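Side-chain contact in hypothetical protein BP2299 (Bordetella pertussis Tohama I, PDB 2FQP), which is of unknown function but adopts the double-stranded beta-helix fold of a cupin and binds a zinc ion, consistent with a metal-dependent role: residues Thr10-Asn15 / Val20-Phe25. Residues are numbered along the deposited sequence; the frame is centred on the assembly and turned at random.
Sequences TVQIDN and VTEWRF
The side chains of Gln12 and Glu22 cross at a slant, their amide and carboxylate planes 53° apart, and the contact is made by Gln12 NE2, 3.8 Å from Glu22 CB. Farther along the second strand, the methyl CG2 of Thr21 sits over one face of the Trp23 indole, offset toward its rim. These groups belong to an antiparallel hairpin of the cupin's double-stranded beta-helix, whose first strand is outermost in its sheet within the chain, interrupted by a classic beta bulge in which Gln12 and Ile13 both face Val20. Gln12 N gives a 2.8 Å bond to Val20 O, nearly along the carbonyl axis. Ile13 N reaches that same oxygen only weakly, at 3.4 Å, while Val20 N returns a nearly straight bond (171°) to Ile13 O.

Thr10 pairs with Glu22 and Val11 with Thr21 in regular register; the extra residue then makes Ile13, not Gln12, the partner of Val20. Thr10, Glu22, Ile13 and Val20 share one face, Val11 and Thr21 the other, with the side chain of Thr21 about 10 Å from the bound zinc ion. On the first face, Ile13 and Val20 run side by side, with Ile13 CD1 3.9 Å from Val20 CG2; Ser68 of the second subunit packs against both. That subunit also holds the Gln12 amide at both ends, OE1 on Ser68 OG and NE2 on Gly66 O. Toward its own hairpin, the same NE2 donates to a water at 2.9 Å, which in turn donates weakly to Glu22 OE1.

Glu22 CG is anti to the backbone N (chi1 169°), and the extended chain carries the carboxylate alongside Thr10. There a second water, hydrogen-bonded to Thr10 OG1, donates to Glu22 OE1 at 2.7 Å.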
ATOM      1  N   THR A  10      -5.024   6.936  10.624  1.00 13.44           N
ATOM      2  CA  THR A  10      -5.658   7.942   9.787  1.00 11.08           C
ATOM      3  C   THR A  10      -6.343   7.266   8.609  1.00 12.04           C
ATOM      4  O   THR A  10      -5.679   6.613   7.805  1.00 12.77           O
ATOM      5  CB  THR A  10      -4.643   8.937   9.277  1.00 13.01           C
ATOM      6  OG1 THR A  10      -4.017   9.553  10.412  1.00 13.12           O
ATOM      7  CG2 THR A  10      -5.307   9.987   8.400  1.00 15.06           C
ATOM      8  N   VAL A  11      -7.670   7.390   8.515  1.00 13.48           N
ATOM      9  CA  VAL A  11      -8.403   6.780   7.386  1.00 12.80           C
ATOM     10  C   VAL A  11      -8.216   7.606   6.124  1.00 13.63           C
ATOM     11  O   VAL A  11      -8.598   8.786   6.077  1.00 14.30           O
ATOM     12  CB  VAL A  11      -9.907   6.572   7.734  1.00 14.50           C
ATOM     13  CG1 VAL A  11     -10.661   5.967   6.567  1.00 16.21           C
ATOM     14  CG2 VAL A  11     -10.004   5.697   8.974  1.00 17.63           C
ATOM     15  N   GLN A  12      -7.593   7.010   5.109  1.00 11.61           N
ATOM     16  CA  GLN A  12      -7.355   7.678   3.816  1.00 11.68           C
ATOM     17  C   GLN A  12      -8.471   7.529   2.777  1.00  9.98           C
ATOM     18  O   GLN A  12      -8.706   8.458   1.990  1.00 12.72           O
ATOM     19  CB  GLN A  12      -6.002   7.220   3.247  1.00 11.53           C
ATOM     20  CG  GLN A  12      -4.815   7.665   4.092  1.00 12.16           C
ATOM     21  CD  GLN A  12      -3.481   7.282   3.464  1.00 12.43           C
ATOM     22  OE1 GLN A  12      -3.469   6.531   2.516  1.00 15.18           O
ATOM     23  NE2 GLN A  12      -2.370   7.865   3.944  1.00 10.89           N
ATOM     24  N   ILE A  13      -9.126   6.366   2.781  1.00  8.68           N
ATOM     25  CA  ILE A  13     -10.199   5.957   1.859  1.00 12.22           C
ATOM     26  C   ILE A  13     -11.158   5.098   2.669  1.00  8.88           C
ATOM     27  O   ILE A  13     -10.746   4.252   3.471  1.00 11.98           O
ATOM     28  CB  ILE A  13      -9.658   5.097   0.695  1.00 10.37           C
ATOM     29  CG1 ILE A  13      -8.465   5.790   0.014  1.00 13.94           C
ATOM     30  CG2 ILE A  13     -10.775   4.796  -0.342  1.00 14.53           C
ATOM     31  CD1 ILE A  13      -7.820   5.021  -1.075  1.00 14.83           C
ATOM     32  N   ASP A  14     -12.455   5.288   2.466  1.00 12.51           N
ATOM     33  CA  ASP A  14     -13.458   4.479   3.108  1.00 11.36           C
ATOM     34  C   ASP A  14     -14.630   4.539   2.166  1.00 14.54           C
ATOM     35  O   ASP A  14     -15.362   5.530   2.140  1.00 16.41           O
ATOM     36  CB  ASP A  14     -13.860   5.037   4.473  1.00 13.61           C
ATOM     37  CG  ASP A  14     -14.748   4.072   5.273  1.00 18.23           C
ATOM     38  OD1 ASP A  14     -14.933   2.930   4.836  1.00 20.15           O
ATOM     39  OD2 ASP A  14     -15.254   4.464   6.346  1.00 22.92           O
ATOM     40  N   ASN A  15     -14.793   3.507   1.363  1.00 12.30           N
ATOM     41  CA  ASN A  15     -15.882   3.512   0.362  1.00 14.07           C
ATOM     42  C   ASN A  15     -16.609   2.162   0.311  1.00 11.30           C
ATOM     43  O   ASN A  15     -16.483   1.363   1.238  1.00 14.87           O
ATOM     44  CB  ASN A  15     -15.329   3.978  -0.997  1.00 13.97           C
ATOM     45  CG  ASN A  15     -14.344   3.017  -1.589  1.00 14.82           C
ATOM     46  OD1 ASN A  15     -14.341   1.835  -1.270  1.00 14.44           O
ATOM     47  ND2 ASN A  15     -13.510   3.520  -2.483  1.00 12.60           N
ATOM     48  N   VAL A  20      -9.060   2.106   3.817  1.00 10.05           N
ATOM     49  CA  VAL A  20      -7.608   2.195   3.794  1.00 10.06           C
ATOM     50  C   VAL A  20      -7.193   3.104   4.926  1.00  9.29           C
ATOM     51  O   VAL A  20      -7.577   4.252   4.957  1.00 10.90           O
ATOM     52  CB  VAL A  20      -7.098   2.752   2.446  1.00  9.16           C
ATOM     53  CG1 VAL A  20      -5.599   2.862   2.425  1.00 11.01           C
ATOM     54  CG2 VAL A  20      -7.580   1.903   1.309  1.00 11.17           C
ATOM     55  N   THR A  21      -6.378   2.578   5.831  1.00 10.94           N
ATOM     56  CA  THR A  21      -5.979   3.266   7.029  1.00 10.78           C
ATOM     57  C   THR A  21      -4.447   3.295   7.089  1.00 11.97           C
ATOM     58  O   THR A  21      -3.828   2.264   6.938  1.00 11.34           O
ATOM     59  CB  THR A  21      -6.556   2.570   8.275  1.00 13.51           C
ATOM     60  OG1 THR A  21      -8.005   2.541   8.199  1.00 12.48           O
ATOM     61  CG2 THR A  21      -6.138   3.310   9.558  1.00 12.13           C
ATOM     62  N   GLU A  22      -3.863   4.480   7.280  1.00  8.51           N
ATOM     63  CA  GLU A  22      -2.443   4.605   7.581  1.00  8.38           C
ATOM     64  C   GLU A  22      -2.325   4.421   9.083  1.00  8.68           C
ATOM     65  O   GLU A  22      -3.020   5.113   9.854  1.00  9.75           O
ATOM     66  CB  GLU A  22      -1.915   5.989   7.217  1.00 10.10           C
ATOM     67  CG  GLU A  22      -0.526   6.293   7.728  1.00 11.29           C
ATOM     68  CD  GLU A  22      -0.203   7.749   7.663  1.00 14.27           C
ATOM     69  OE1 GLU A  22      -0.868   8.517   8.414  1.00 17.92           O
ATOM     70  OE2 GLU A  22       0.653   8.130   6.820  1.00 15.60           O
ATOM     71  N   TRP A  23      -1.420   3.552   9.490  1.00 10.10           N
ATOM     72  CA  TRP A  23      -1.127   3.302  10.903  1.00 10.56           C
ATOM     73  C   TRP A  23       0.276   3.792  11.203  1.00 10.22           C
ATOM     74  O   TRP A  23       1.247   3.346  10.587  1.00  8.29           O
ATOM     75  CB  TRP A  23      -1.254   1.806  11.239  1.00 14.36           C
ATOM     76  CG  TRP A  23      -2.663   1.353  11.372  1.00 15.82           C
ATOM     77  CD1 TRP A  23      -3.447   0.806  10.402  1.00 17.20           C
ATOM     78  CD2 TRP A  23      -3.474   1.432  12.544  1.00  9.32           C
ATOM     79  NE1 TRP A  23      -4.696   0.537  10.890  1.00 14.09           N
ATOM     80  CE2 TRP A  23      -4.742   0.892  12.208  1.00 11.70           C
ATOM     81  CE3 TRP A  23      -3.257   1.918  13.848  1.00 14.45           C
ATOM     82  CZ2 TRP A  23      -5.812   0.835  13.130  1.00 17.06           C
ATOM     83  CZ3 TRP A  23      -4.298   1.839  14.779  1.00 13.91           C
ATOM     84  CH2 TRP A  23      -5.571   1.289  14.407  1.00 19.60           C
ATOM     85  N   ARG A  24       0.390   4.770  12.105  1.00 11.41           N
ATOM     86  CA  ARG A  24       1.695   5.331  12.453  1.00 10.13           C
ATOM     87  C   ARG A  24       2.060   4.989  13.893  1.00  9.88           C
ATOM     88  O   ARG A  24       1.376   5.391  14.843  1.00 12.25           O
ATOM     89  CB  ARG A  24       1.757   6.865  12.203  1.00  9.56           C
ATOM     90  CG  ARG A  24       1.644   7.279  10.747  1.00 12.27           C
ATOM     91  CD  ARG A  24       1.560   8.826  10.570  1.00 17.05           C
ATOM     92  NE  ARG A  24       2.828   9.447  10.912  1.00 22.63           N
ATOM     93  CZ  ARG A  24       3.183  10.692  10.573  1.00 28.57           C
ATOM     94  NH1 ARG A  24       2.372  11.473   9.860  1.00 25.30           N
ATOM     95  NH2 ARG A  24       4.382  11.164  10.937  1.00 29.55           N
ATOM     96  N   PHE A  25       3.156   4.247  14.060  1.00 11.95           N
ATOM     97  CA  PHE A  25       3.586   3.777  15.363  1.00 11.26           C
ATOM     98  C   PHE A  25       4.676   4.634  15.922  1.00 12.24           C
ATOM     99  O   PHE A  25       5.721   4.715  15.337  1.00 11.06           O
ATOM    100  CB  PHE A  25       4.145   2.345  15.254  1.00 10.28           C
ATOM    101  CG  PHE A  25       3.118   1.301  14.956  1.00 11.25           C
ATOM    102  CD1 PHE A  25       2.532   1.202  13.675  1.00 11.88           C
ATOM    103  CD2 PHE A  25       2.776   0.350  15.909  1.00  6.94           C
ATOM    104  CE1 PHE A  25       1.611   0.250  13.394  1.00 13.12           C
ATOM    105  CE2 PHE A  25       1.785  -0.633  15.606  1.00  7.47           C
ATOM    106  CZ  PHE A  25       1.211  -0.653  14.359  1.00 13.07           C
TER
HETATM  107  O   HOH W   1      -1.836   8.041  10.858  1.00 11.99           O
HETATM  108  O   HOH W   2      -2.557   9.715   6.142  1.00 22.63           O